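Local coordinates for protein ATP-dependent DNA helicase uvsW (Enterobacteria phage T4, PDB 1RIF) that couples ATP hydrolysis to unwinding of duplex DNA in the 3'-5' direction, driving branch migration of Holliday junctions and the reorganisation of stalled replication forks in phage T4, at residues Glu98-Lys102 with Arg150-Glu154; Arg129-Leu135 with Met253-Ser259; Ser142-Leu147 with Asp176-Leu182; Phe183-Lys189 with Lys202-Val208. The protein carries 1 engineered substitution. All coordinates share one frame; numbering follows the deposited sequence.

Contact 1: residues Glu98-Lys102 with Arg150-Glu154; sequences EWLSK and RYYLE
One carboxylate oxygen, Glu154 OE1, takes hydrogen bonds from two quite different donors, the indole of Trp99 and the ammonium of Lys102. Trp99 NE1 lies 2.8 Å from OE1 with an N-H...O angle of 161°, a bond that should restrict rotation of the indole. The acceptor sits almost in the indole plane yet is met from above its own carboxylate; the indole and carboxylate planes are 84° apart. Lys102 NZ approaches from the syn side, 3.2 Å from Glu154 OE1 and not far out of the carboxylate plane, and completes a salt bridge. Its chain reaches there by bending at two places, chi2 and chi4. The other oxygen, OE2, faces Arg150 NH1, extending the ion pair to a Lys-Glu-Arg network, although the modelled length of that link is too short to be trusted. These interactions join the C-terminal end of helix 93-101 to the helix that follows the predicted nucleotide-binding loop in the RecA-like ATPase domain, at the surface of the domain and away from the predicted ATP site. Over one face of the indole stands Tyr151, its edge turned to the six-membered ring in a T-shaped pair with centroids 5.6 Å apart and planes at 80°. Trp99 CH2 also packs on Tyr151 CB at 3.8 Å, and the Tyr151 hydroxyl hydrogen-bonds Glu89.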
# COMPACT_ATOMS: atom_id res chain seq x y z
N GLU A 98 -21.52 4.50 -12.46
CA GLU A 98 -21.82 5.74 -13.18
C GLU A 98 -20.49 6.40 -13.56
O GLU A 98 -20.31 6.84 -14.70
CB GLU A 98 -22.61 6.69 -12.28
CG GLU A 98 -24.04 6.94 -12.74
CD GLU A 98 -24.97 7.25 -11.56
OE1 GLU A 98 -24.70 8.23 -10.82
OE2 GLU A 98 -25.97 6.51 -11.37
N TRP A 99 -19.57 6.48 -12.61
CA TRP A 99 -18.26 7.06 -12.84
C TRP A 99 -17.53 6.32 -13.96
O TRP A 99 -16.93 6.93 -14.84
CB TRP A 99 -17.43 7.02 -11.56
CG TRP A 99 -16.02 7.49 -11.73
CD1 TRP A 99 -15.59 8.78 -11.88
CD2 TRP A 99 -14.84 6.67 -11.77
NE1 TRP A 99 -14.21 8.81 -12.01
CE2 TRP A 99 -13.73 7.53 -11.94
CE3 TRP A 99 -14.62 5.28 -11.67
CZ2 TRP A 99 -12.42 7.05 -12.03
CZ3 TRP A 99 -13.31 4.81 -11.76
CH2 TRP A 99 -12.23 5.69 -11.93
N LEU A 100 -17.57 4.99 -13.91
CA LEU A 100 -16.91 4.17 -14.92
C LEU A 100 -17.47 4.36 -16.33
O LEU A 100 -16.73 4.28 -17.31
CB LEU A 100 -17.03 2.68 -14.57
CG LEU A 100 -16.09 2.05 -13.55
CD1 LEU A 100 -16.48 0.59 -13.36
CD2 LEU A 100 -14.63 2.17 -14.01
N SER A 101 -18.77 4.61 -16.43
CA SER A 101 -19.39 4.77 -17.73
C SER A 101 -19.06 6.09 -18.42
O SER A 101 -19.34 6.25 -19.60
CB SER A 101 -20.91 4.60 -17.62
OG SER A 101 -21.47 5.61 -16.81
N LYS A 102 -18.47 7.04 -17.70
CA LYS A 102 -18.11 8.32 -18.31
C LYS A 102 -16.69 8.30 -18.86
O LYS A 102 -16.26 9.21 -19.56
CB LYS A 102 -18.26 9.46 -17.29
CG LYS A 102 -17.19 9.54 -16.21
CD LYS A 102 -16.11 10.53 -16.59
CE LYS A 102 -15.05 10.66 -15.51
NZ LYS A 102 -15.58 11.27 -14.27
N ARG A 150 -6.75 7.24 -11.52
CA ARG A 150 -7.70 8.17 -12.14
C ARG A 150 -8.71 8.65 -11.09
O ARG A 150 -8.97 9.84 -10.95
CB ARG A 150 -8.51 7.46 -13.23
CG ARG A 150 -8.85 8.27 -14.47
CD ARG A 150 -9.29 9.70 -14.22
NE ARG A 150 -8.56 10.55 -15.16
CZ ARG A 150 -9.04 11.65 -15.73
NH1 ARG A 150 -10.27 12.07 -15.48
NH2 ARG A 150 -8.28 12.32 -16.58
N TYR A 151 -9.29 7.69 -10.37
CA TYR A 151 -10.26 8.00 -9.34
C TYR A 151 -9.68 8.97 -8.33
O TYR A 151 -10.29 9.98 -8.02
CB TYR A 151 -10.70 6.73 -8.61
CG TYR A 151 -11.66 7.03 -7.49
CD1 TYR A 151 -13.04 7.07 -7.72
CD2 TYR A 151 -11.20 7.34 -6.20
CE1 TYR A 151 -13.93 7.43 -6.71
CE2 TYR A 151 -12.08 7.70 -5.19
CZ TYR A 151 -13.44 7.75 -5.45
OH TYR A 151 -14.32 8.11 -4.45
N TYR A 152 -8.50 8.64 -7.81
CA TYR A 152 -7.85 9.49 -6.83
C TYR A 152 -7.57 10.88 -7.40
O TYR A 152 -7.83 11.91 -6.76
CB TYR A 152 -6.53 8.87 -6.37
CG TYR A 152 -5.86 9.70 -5.31
CD1 TYR A 152 -6.19 9.55 -3.96
CD2 TYR A 152 -4.97 10.71 -5.65
CE1 TYR A 152 -5.67 10.39 -2.99
CE2 TYR A 152 -4.44 11.56 -4.70
CZ TYR A 152 -4.80 11.40 -3.37
OH TYR A 152 -4.31 12.29 -2.43
N LEU A 153 -7.02 10.90 -8.61
CA LEU A 153 -6.68 12.14 -9.30
C LEU A 153 -7.89 13.09 -9.33
O LEU A 153 -7.77 14.28 -9.03
CB LEU A 153 -6.21 11.80 -10.73
CG LEU A 153 -5.39 12.71 -11.65
CD1 LEU A 153 -6.30 13.48 -12.55
CD2 LEU A 153 -4.47 13.62 -10.86
N GLU A 154 -9.05 12.55 -9.68
CA GLU A 154 -10.26 13.37 -9.76
C GLU A 154 -10.85 13.81 -8.43
O GLU A 154 -11.51 14.85 -8.35
CB GLU A 154 -11.33 12.62 -10.54
CG GLU A 154 -10.92 12.19 -11.93
CD GLU A 154 -12.09 11.66 -12.73
OE1 GLU A 154 -13.15 11.40 -12.12
OE2 GLU A 154 -11.94 11.49 -13.96

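Contact 2: residues Arg129-Leu135 with Met253-Ser259; sequences RRRILNL and MFKFGLS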
# COMPACT_ATOMS: atom_id res chain seq x y z
N ARG A 129 -10.17 1.58 1.02
CA ARG A 129 -8.94 2.37 1.09
C ARG A 129 -7.61 1.64 0.90
O ARG A 129 -6.73 2.13 0.20
CB ARG A 129 -8.88 3.15 2.42
CG ARG A 129 -9.32 4.61 2.35
CD ARG A 129 -10.80 4.74 2.03
NE ARG A 129 -11.28 6.13 1.99
CZ ARG A 129 -11.50 6.90 3.06
NH1 ARG A 129 -11.28 6.45 4.29
NH2 ARG A 129 -11.98 8.12 2.89
N ARG A 130 -7.45 0.47 1.53
CA ARG A 130 -6.20 -0.25 1.40
C ARG A 130 -6.38 -1.76 1.42
O ARG A 130 -6.97 -2.30 2.35
CB ARG A 130 -5.23 0.19 2.51
CG ARG A 130 -5.72 -0.07 3.93
CD ARG A 130 -5.01 0.81 4.96
NE ARG A 130 -5.38 2.21 4.83
CZ ARG A 130 -6.57 2.73 5.16
NH1 ARG A 130 -7.53 1.95 5.65
NH2 ARG A 130 -6.80 4.02 4.98
N ARG A 131 -5.89 -2.43 0.37
CA ARG A 131 -5.99 -3.88 0.24
C ARG A 131 -4.83 -4.49 -0.53
O ARG A 131 -4.10 -3.80 -1.24
CB ARG A 131 -7.26 -4.28 -0.53
CG ARG A 131 -8.57 -3.80 0.02
CD ARG A 131 -9.27 -4.88 0.81
NE ARG A 131 -9.62 -4.40 2.14
CZ ARG A 131 -10.73 -4.73 2.79
NH1 ARG A 131 -11.61 -5.55 2.23
NH2 ARG A 131 -10.96 -4.24 4.00
N ILE A 132 -4.68 -5.80 -0.38
CA ILE A 132 -3.69 -6.54 -1.14
C ILE A 132 -4.65 -7.17 -2.14
O ILE A 132 -5.47 -8.01 -1.78
CB ILE A 132 -3.02 -7.68 -0.37
CG1 ILE A 132 -1.97 -7.12 0.60
CG2 ILE A 132 -2.36 -8.62 -1.35
CD1 ILE A 132 -1.30 -8.20 1.42
N LEU A 133 -4.57 -6.71 -3.39
CA LEU A 133 -5.44 -7.22 -4.43
C LEU A 133 -4.78 -8.47 -4.99
O LEU A 133 -3.77 -8.39 -5.69
CB LEU A 133 -5.62 -6.16 -5.51
CG LEU A 133 -6.15 -4.82 -5.00
CD1 LEU A 133 -6.19 -3.82 -6.14
CD2 LEU A 133 -7.53 -5.00 -4.37
N ASN A 134 -5.35 -9.61 -4.64
CA ASN A 134 -4.81 -10.89 -5.07
C ASN A 134 -5.37 -11.33 -6.43
O ASN A 134 -6.34 -12.09 -6.49
CB ASN A 134 -5.11 -11.93 -3.99
CG ASN A 134 -4.51 -13.29 -4.31
OD1 ASN A 134 -3.44 -13.38 -4.89
ND2 ASN A 134 -5.21 -14.35 -3.91
N LEU A 135 -4.77 -10.84 -7.51
CA LEU A 135 -5.22 -11.20 -8.85
C LEU A 135 -4.05 -11.66 -9.71
O LEU A 135 -2.94 -11.15 -9.57
CB LEU A 135 -5.90 -10.02 -9.55
CG LEU A 135 -6.42 -8.87 -8.70
CD1 LEU A 135 -5.27 -7.92 -8.40
CD2 LEU A 135 -7.51 -8.13 -9.45
N MET A 253 -3.59 7.79 2.29
CA MET A 253 -4.89 7.24 2.58
C MET A 253 -5.17 5.95 1.80
O MET A 253 -5.78 5.02 2.33
CB MET A 253 -5.94 8.31 2.25
CG MET A 253 -7.31 8.10 2.85
SD MET A 253 -8.51 9.19 2.04
CE MET A 253 -7.47 10.67 1.68
N PHE A 254 -4.74 5.91 0.55
CA PHE A 254 -4.94 4.72 -0.27
C PHE A 254 -3.62 4.01 -0.49
O PHE A 254 -2.61 4.63 -0.81
CB PHE A 254 -5.54 5.06 -1.65
CG PHE A 254 -6.91 5.68 -1.59
CD1 PHE A 254 -7.07 7.06 -1.47
CD2 PHE A 254 -8.05 4.87 -1.65
CE1 PHE A 254 -8.33 7.63 -1.41
CE2 PHE A 254 -9.32 5.43 -1.60
CZ PHE A 254 -9.46 6.82 -1.47
N LYS A 255 -3.63 2.69 -0.31
CA LYS A 255 -2.44 1.89 -0.51
C LYS A 255 -2.88 0.55 -1.04
O LYS A 255 -3.76 -0.08 -0.47
CB LYS A 255 -1.65 1.73 0.79
CG LYS A 255 -0.88 3.00 1.16
CD LYS A 255 0.22 2.74 2.18
CE LYS A 255 -0.34 2.47 3.55
NZ LYS A 255 0.76 2.21 4.51
N PHE A 256 -2.26 0.13 -2.14
CA PHE A 256 -2.60 -1.15 -2.76
C PHE A 256 -1.39 -1.98 -3.18
O PHE A 256 -0.41 -1.46 -3.71
CB PHE A 256 -3.48 -0.93 -4.00
CG PHE A 256 -4.72 -0.12 -3.72
CD1 PHE A 256 -4.86 1.17 -4.23
CD2 PHE A 256 -5.73 -0.62 -2.91
CE1 PHE A 256 -5.99 1.93 -3.94
CE2 PHE A 256 -6.85 0.13 -2.62
CZ PHE A 256 -6.99 1.41 -3.13
N GLY A 257 -1.48 -3.27 -2.90
CA GLY A 257 -0.44 -4.19 -3.30
C GLY A 257 -1.14 -5.12 -4.28
O GLY A 257 -2.27 -5.51 -4.03
N LEU A 258 -0.51 -5.43 -5.40
CA LEU A 258 -1.12 -6.33 -6.37
C LEU A 258 -0.21 -7.53 -6.57
O LEU A 258 1.00 -7.37 -6.82
CB LEU A 258 -1.37 -5.62 -7.72
CG LEU A 258 -2.45 -4.54 -7.72
CD1 LEU A 258 -1.88 -3.24 -7.15
CD2 LEU A 258 -2.94 -4.34 -9.14
N SER A 259 -0.77 -8.73 -6.48
CA SER A 259 0.06 -9.90 -6.61
C SER A 259 -0.72 -11.18 -6.79
O SER A 259 -1.76 -11.37 -6.15
CB SER A 259 0.96 -10.01 -5.38
OG SER A 259 1.69 -11.22 -5.36
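Strands 130-133 and 254-258 run parallel, their axes 4.5 Å apart and their N-to-C directions 7° apart, and backbone hydrogen bonds alternate between them from Lys255 N to Arg129 O through to Ser259 N to Leu133 O. The shortest joins Leu133 N to Gly257 O at 2.7 Å. At the entry to the strands Arg129 lies across the start of the neighbouring strand, over Met253 and Phe254: Met253 SD rests over one face of its guanidinium, 3.7 Å from NH2, while Arg129 CG sits over the rim of the Phe254 ring. Guanidinium and ring planes are almost perpendicular, and a salt bridge to Glu89 holds the charged end. Arg130 NH2 makes a weak bond to Met253 O. Farther along, Leu133 and Leu258 run alongside each other on the same face of the sheet, with Leu133 CD1 4.1 Å from Leu258 CG. Leu135, a residue of the predicted ATP site, follows in the loop. The two are neighbouring inner strands of the parallel sheet of a RecA-like helicase domain: only 278-280 lies beyond 130-133, strand 226-232, which ends at Asp232 of the predicted DEAH box, flanks 254-258, and helix 141-155 packs on Leu135, Phe256 and Leu258.

Contact 3: residues Ser142-Leu147 with Asp176-Leu182; sequences SLIQAL and DFVDYRL
Ser142 OG and Tyr180 OH share a hydrogen bond in which either hydroxyl could be the donor; the modelled 2.5 Å is very short, so its exact length is doubtful. Ser142 belongs to the predicted ATP-binding loop, the P-loop (Walker A motif, helicase motif I) of this RecA-like domain, and the helix running on from it is crossed here by the end of helix 167-180. The two short axes approach to 9.9 Å and make an angle of 75°. The serine oxygen lies at the edge of the tyrosine ring, in its plane; its place between the backbone N and the carbonyl carbon of Ser142 (chi1 63°) brings it to the Tyr180 hydroxyl. Ser142 O takes the helical bond from Ala146 N at 2.8 Å. Leu143 CD1 is centred over the face of the Tyr180 ring, 3.8 Å from the centroid and almost on the ring normal, a CH-pi contact set up with CG anti to the Leu143 backbone N (chi1 -177°) and chi2 turning CD1 over the ring. Ala146 CA lies over the face of Phe177 in a second CH-pi contact, 3.5 Å from CZ and offset toward the rim. The Phe177 ring meets Phe183 and touches Ile162 of the sheet, and thereby ties the crossing to the domain core. Leu182, just past the helix end, closes the apolar side: its CD1 lies 3.8 Å from Ala146 CB and 3.9 Å from Leu147 CD2.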
# COMPACT_ATOMS: atom_id res chain seq x y z
N SER A 142 -2.56 -3.34 -15.06
CA SER A 142 -2.24 -1.95 -15.37
C SER A 142 -3.49 -1.10 -15.46
O SER A 142 -3.47 0.07 -15.09
CB SER A 142 -1.45 -1.84 -16.68
OG SER A 142 -2.21 -2.30 -17.79
N LEU A 143 -4.58 -1.70 -15.94
CA LEU A 143 -5.85 -0.98 -16.06
C LEU A 143 -6.46 -0.79 -14.68
O LEU A 143 -7.09 0.23 -14.41
CB LEU A 143 -6.84 -1.75 -16.96
CG LEU A 143 -8.20 -1.07 -17.22
CD1 LEU A 143 -8.00 0.33 -17.81
CD2 LEU A 143 -9.02 -1.93 -18.16
N ILE A 144 -6.28 -1.78 -13.80
CA ILE A 144 -6.80 -1.69 -12.44
C ILE A 144 -6.07 -0.55 -11.75
O ILE A 144 -6.69 0.28 -11.08
CB ILE A 144 -6.56 -3.00 -11.65
CG1 ILE A 144 -7.44 -4.12 -12.22
CG2 ILE A 144 -6.84 -2.77 -10.17
CD1 ILE A 144 -7.37 -5.44 -11.46
N GLN A 145 -4.76 -0.51 -11.92
CA GLN A 145 -3.94 0.54 -11.34
C GLN A 145 -4.27 1.92 -11.94
O GLN A 145 -4.33 2.92 -11.22
CB GLN A 145 -2.46 0.20 -11.53
CG GLN A 145 -1.98 -0.90 -10.58
CD GLN A 145 -0.59 -1.40 -10.90
OE1 GLN A 145 -0.41 -2.15 -11.86
NE2 GLN A 145 0.40 -0.99 -10.12
N ALA A 146 -4.50 1.96 -13.25
CA ALA A 146 -4.85 3.21 -13.93
C ALA A 146 -6.19 3.74 -13.43
O ALA A 146 -6.34 4.94 -13.20
CB ALA A 146 -4.93 2.99 -15.44
N LEU A 147 -7.17 2.86 -13.24
CA LEU A 147 -8.48 3.28 -12.76
C LEU A 147 -8.41 3.81 -11.33
O LEU A 147 -9.04 4.80 -10.99
CB LEU A 147 -9.48 2.12 -12.87
CG LEU A 147 -9.84 1.82 -14.33
CD1 LEU A 147 -10.77 0.62 -14.42
CD2 LEU A 147 -10.50 3.05 -14.91
N ASP A 176 1.39 2.57 -20.68
CA ASP A 176 0.06 1.96 -20.61
C ASP A 176 -0.98 3.00 -20.23
O ASP A 176 -2.01 3.11 -20.88
CB ASP A 176 0.03 0.83 -19.58
CG ASP A 176 0.86 -0.37 -19.99
OD1 ASP A 176 1.14 -0.52 -21.20
OD2 ASP A 176 1.23 -1.17 -19.10
N PHE A 177 -0.71 3.74 -19.16
CA PHE A 177 -1.61 4.79 -18.66
C PHE A 177 -2.00 5.77 -19.76
O PHE A 177 -3.15 6.20 -19.84
CB PHE A 177 -0.96 5.55 -17.50
CG PHE A 177 -1.10 4.88 -16.14
CD1 PHE A 177 -1.09 3.49 -16.02
CD2 PHE A 177 -1.24 5.65 -14.99
CE1 PHE A 177 -1.22 2.88 -14.77
CE2 PHE A 177 -1.38 5.04 -13.73
CZ PHE A 177 -1.36 3.66 -13.63
N VAL A 178 -1.03 6.12 -20.60
CA VAL A 178 -1.28 7.06 -21.69
C VAL A 178 -2.03 6.35 -22.83
O VAL A 178 -2.85 6.97 -23.52
CB VAL A 178 0.05 7.69 -22.21
CG1 VAL A 178 -0.23 8.65 -23.36
CG2 VAL A 178 0.76 8.43 -21.08
N ASP A 179 -1.77 5.06 -23.04
CA ASP A 179 -2.47 4.34 -24.10
C ASP A 179 -3.96 4.25 -23.79
O ASP A 179 -4.80 4.36 -24.69
CB ASP A 179 -1.89 2.93 -24.28
CG ASP A 179 -2.48 2.20 -25.48
OD1 ASP A 179 -2.44 2.76 -26.59
OD2 ASP A 179 -2.98 1.07 -25.32
N TYR A 180 -4.28 4.06 -22.51
CA TYR A 180 -5.68 3.98 -22.07
C TYR A 180 -6.37 5.32 -22.29
O TYR A 180 -7.59 5.39 -22.50
CB TYR A 180 -5.74 3.64 -20.57
CG TYR A 180 -5.29 2.25 -20.23
CD1 TYR A 180 -4.44 2.02 -19.15
CD2 TYR A 180 -5.72 1.15 -20.98
CE1 TYR A 180 -4.04 0.74 -18.82
CE2 TYR A 180 -5.32 -0.14 -20.65
CZ TYR A 180 -4.47 -0.33 -19.57
OH TYR A 180 -4.07 -1.59 -19.24
N ARG A 181 -5.56 6.37 -22.22
CA ARG A 181 -5.97 7.76 -22.38
C ARG A 181 -6.59 8.32 -21.12
O ARG A 181 -7.36 9.27 -21.16
CB ARG A 181 -6.93 7.91 -23.56
CG ARG A 181 -6.32 7.48 -24.88
CD ARG A 181 -7.16 7.93 -26.05
NE ARG A 181 -6.83 7.18 -27.25
CZ ARG A 181 -7.32 7.45 -28.45
NH1 ARG A 181 -8.16 8.46 -28.60
NH2 ARG A 181 -6.97 6.70 -29.49
N LEU A 182 -6.24 7.71 -19.98
CA LEU A 182 -6.72 8.19 -18.69
C LEU A 182 -5.73 9.23 -18.16
O LEU A 182 -6.06 10.03 -17.28
CB LEU A 182 -6.85 7.02 -17.70
CG LEU A 182 -7.90 5.96 -18.06
CD1 LEU A 182 -7.77 4.76 -17.14
CD2 LEU A 182 -9.29 6.57 -17.96

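Contact 4: residues Phe183-Lys189 with Lys202-Val208; sequences FSHAMIK and KNDAPVV
Lys202 CG is set between its backbone N and carbonyl carbon (chi1 53°), and a bend at chi3 then carries NZ to two carbonyls, which it hydrogen-bonds at 2.9 Å for Ile188 O and 3.0 Å for His185 O. Both oxygens are approached from above the carbonyl plane; His185 O also accepts the backbone N of Ile188, from the opposite face. Lys189, fully extended, runs antiparallel to the Lys202 side chain, CB lying 3.7 Å from Lys202 CG, and its NZ hydrogen-bonds Asn203 OD1 at 3.0 Å. Beside them, strands 188-190 and 207-210 start in parallel register, bonded from Val207 N to Met187 O and from Lys189 N to Val207 O. In the RecA-like sheet 188-190 is the edge strand and 207-210 its inner neighbour. On the face bearing Ile188 and Val207, covered by helices 141-155 and 167-180, Ile188 CG1 packs beside Val207 CB, and Val207 CG2 meets the Phe183 ring at CE2, 3.6 Å away. The lysine ammonium groups end far apart, with Lys189 NZ 9.6 Å from Lys202 NZ, so their methylenes can pack together while each charge is met by neutral oxygen acceptors, which probably limits the cost of the like charges.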
# COMPACT_ATOMS: atom_id res chain seq x y z
N PHE A 183 -4.53 9.23 -18.73
CA PHE A 183 -3.47 10.16 -18.35
C PHE A 183 -2.66 10.57 -19.58
O PHE A 183 -2.69 9.90 -20.60
CB PHE A 183 -2.49 9.52 -17.35
CG PHE A 183 -3.10 9.15 -16.03
CD1 PHE A 183 -3.82 7.96 -15.89
CD2 PHE A 183 -2.98 9.99 -14.93
CE1 PHE A 183 -4.41 7.63 -14.67
CE2 PHE A 183 -3.57 9.67 -13.71
CZ PHE A 183 -4.29 8.48 -13.58
N SER A 184 -1.92 11.68 -19.45
CA SER A 184 -1.04 12.16 -20.50
C SER A 184 0.38 12.06 -19.91
O SER A 184 0.52 11.99 -18.68
CB SER A 184 -1.35 13.62 -20.85
OG SER A 184 -1.05 14.47 -19.77
N HIS A 185 1.41 12.05 -20.75
CA HIS A 185 2.78 11.94 -20.22
C HIS A 185 3.22 13.06 -19.31
O HIS A 185 3.95 12.82 -18.34
CB HIS A 185 3.79 11.76 -21.36
CG HIS A 185 3.98 10.33 -21.75
ND1 HIS A 185 3.52 9.82 -22.94
CD2 HIS A 185 4.53 9.29 -21.07
CE1 HIS A 185 3.77 8.52 -22.98
NE2 HIS A 185 4.38 8.18 -21.86
N ALA A 186 2.79 14.29 -19.60
CA ALA A 186 3.16 15.42 -18.77
C ALA A 186 2.67 15.22 -17.33
O ALA A 186 3.15 15.87 -16.40
CB ALA A 186 2.57 16.71 -19.35
N MET A 187 1.71 14.30 -17.16
CA MET A 187 1.14 13.99 -15.86
C MET A 187 1.86 12.84 -15.11
O MET A 187 1.55 12.55 -13.95
CB MET A 187 -0.33 13.59 -16.03
CG MET A 187 -1.22 14.62 -16.73
SD MET A 187 -2.85 13.91 -17.11
CE MET A 187 -3.61 13.86 -15.48
N ILE A 188 2.80 12.19 -15.77
CA ILE A 188 3.50 11.07 -15.16
C ILE A 188 5.02 11.22 -15.16
O ILE A 188 5.66 11.24 -16.21
CB ILE A 188 3.12 9.77 -15.89
CG1 ILE A 188 1.59 9.61 -15.88
CG2 ILE A 188 3.81 8.57 -15.24
CD1 ILE A 188 1.08 8.53 -16.81
N LYS A 189 5.58 11.34 -13.96
CA LYS A 189 7.03 11.49 -13.79
C LYS A 189 7.66 10.14 -13.47
O LYS A 189 7.28 9.49 -12.50
CB LYS A 189 7.33 12.47 -12.65
CG LYS A 189 8.82 12.63 -12.38
CD LYS A 189 9.08 13.37 -11.08
CE LYS A 189 10.58 13.53 -10.86
NZ LYS A 189 10.93 13.86 -9.44
N LYS A 202 9.77 17.25 -14.08
CA LYS A 202 8.33 17.51 -14.02
C LYS A 202 7.84 17.10 -12.63
O LYS A 202 7.20 16.07 -12.44
CB LYS A 202 7.59 16.71 -15.11
CG LYS A 202 7.90 15.22 -15.12
CD LYS A 202 6.96 14.40 -16.02
CE LYS A 202 7.42 14.34 -17.46
NZ LYS A 202 6.94 13.09 -18.11
N ASN A 203 8.14 17.94 -11.65
CA ASN A 203 7.77 17.70 -10.27
C ASN A 203 6.35 18.14 -9.95
O ASN A 203 5.92 18.10 -8.80
CB ASN A 203 8.77 18.40 -9.36
CG ASN A 203 10.18 17.87 -9.53
OD1 ASN A 203 10.50 16.79 -9.03
ND2 ASN A 203 11.01 18.60 -10.25
N ASP A 204 5.61 18.57 -10.97
CA ASP A 204 4.23 18.99 -10.79
C ASP A 204 3.31 17.86 -11.21
O ASP A 204 2.09 17.94 -11.05
CB ASP A 204 3.94 20.24 -11.64
CG ASP A 204 4.17 20.01 -13.13
OD1 ASP A 204 5.22 19.43 -13.49
OD2 ASP A 204 3.30 20.42 -13.93
N ALA A 205 3.90 16.79 -11.74
CA ALA A 205 3.14 15.62 -12.19
C ALA A 205 2.52 14.89 -11.01
O ALA A 205 3.21 14.56 -10.05
CB ALA A 205 4.04 14.67 -12.97
N PRO A 206 1.19 14.64 -11.07
CA PRO A 206 0.47 13.94 -10.00
C PRO A 206 0.86 12.46 -9.84
O PRO A 206 0.77 11.91 -8.74
CB PRO A 206 -1.00 14.10 -10.42
CG PRO A 206 -0.91 14.17 -11.92
CD PRO A 206 0.26 15.10 -12.11
N VAL A 207 1.30 11.82 -10.92
CA VAL A 207 1.71 10.42 -10.85
C VAL A 207 3.23 10.26 -10.91
O VAL A 207 3.89 10.80 -11.81
CB VAL A 207 1.11 9.57 -12.00
CG1 VAL A 207 1.50 8.11 -11.81
CG2 VAL A 207 -0.40 9.72 -12.03
N VAL A 208 3.77 9.52 -9.95
CA VAL A 208 5.20 9.24 -9.87
C VAL A 208 5.42 7.72 -9.93
O VAL A 208 4.84 6.98 -9.16
CB VAL A 208 5.82 9.80 -8.56
CG1 VAL A 208 7.31 9.51 -8.52
CG2 VAL A 208 5.58 11.31 -8.47

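Helix 141-155 links all four contacts: contact 3 uses its start at the predicted ATP-binding loop, contact 1 its far end, their centres about 12 Å apart, contact 4 reaches it through Leu153, which packs on Phe183, Met187 and Pro206, and contact 2 through Tyr152, whose CD1 lies 3.6 Å from Phe254 CD1. Contact 2 lies within the same sheet that contact 4 borders, about 22 Å away between centres and without touching it. Leu135 of contact 2 and Ser142 of contact 3 both belong to the predicted ATP site, and Leu135 CD2 meets Ile144 CD1 at 3.4 Å. Phe177 and Phe183 join contacts 3 and 4. A bound gold ion lies about 4 Å from the Ser259 side chain.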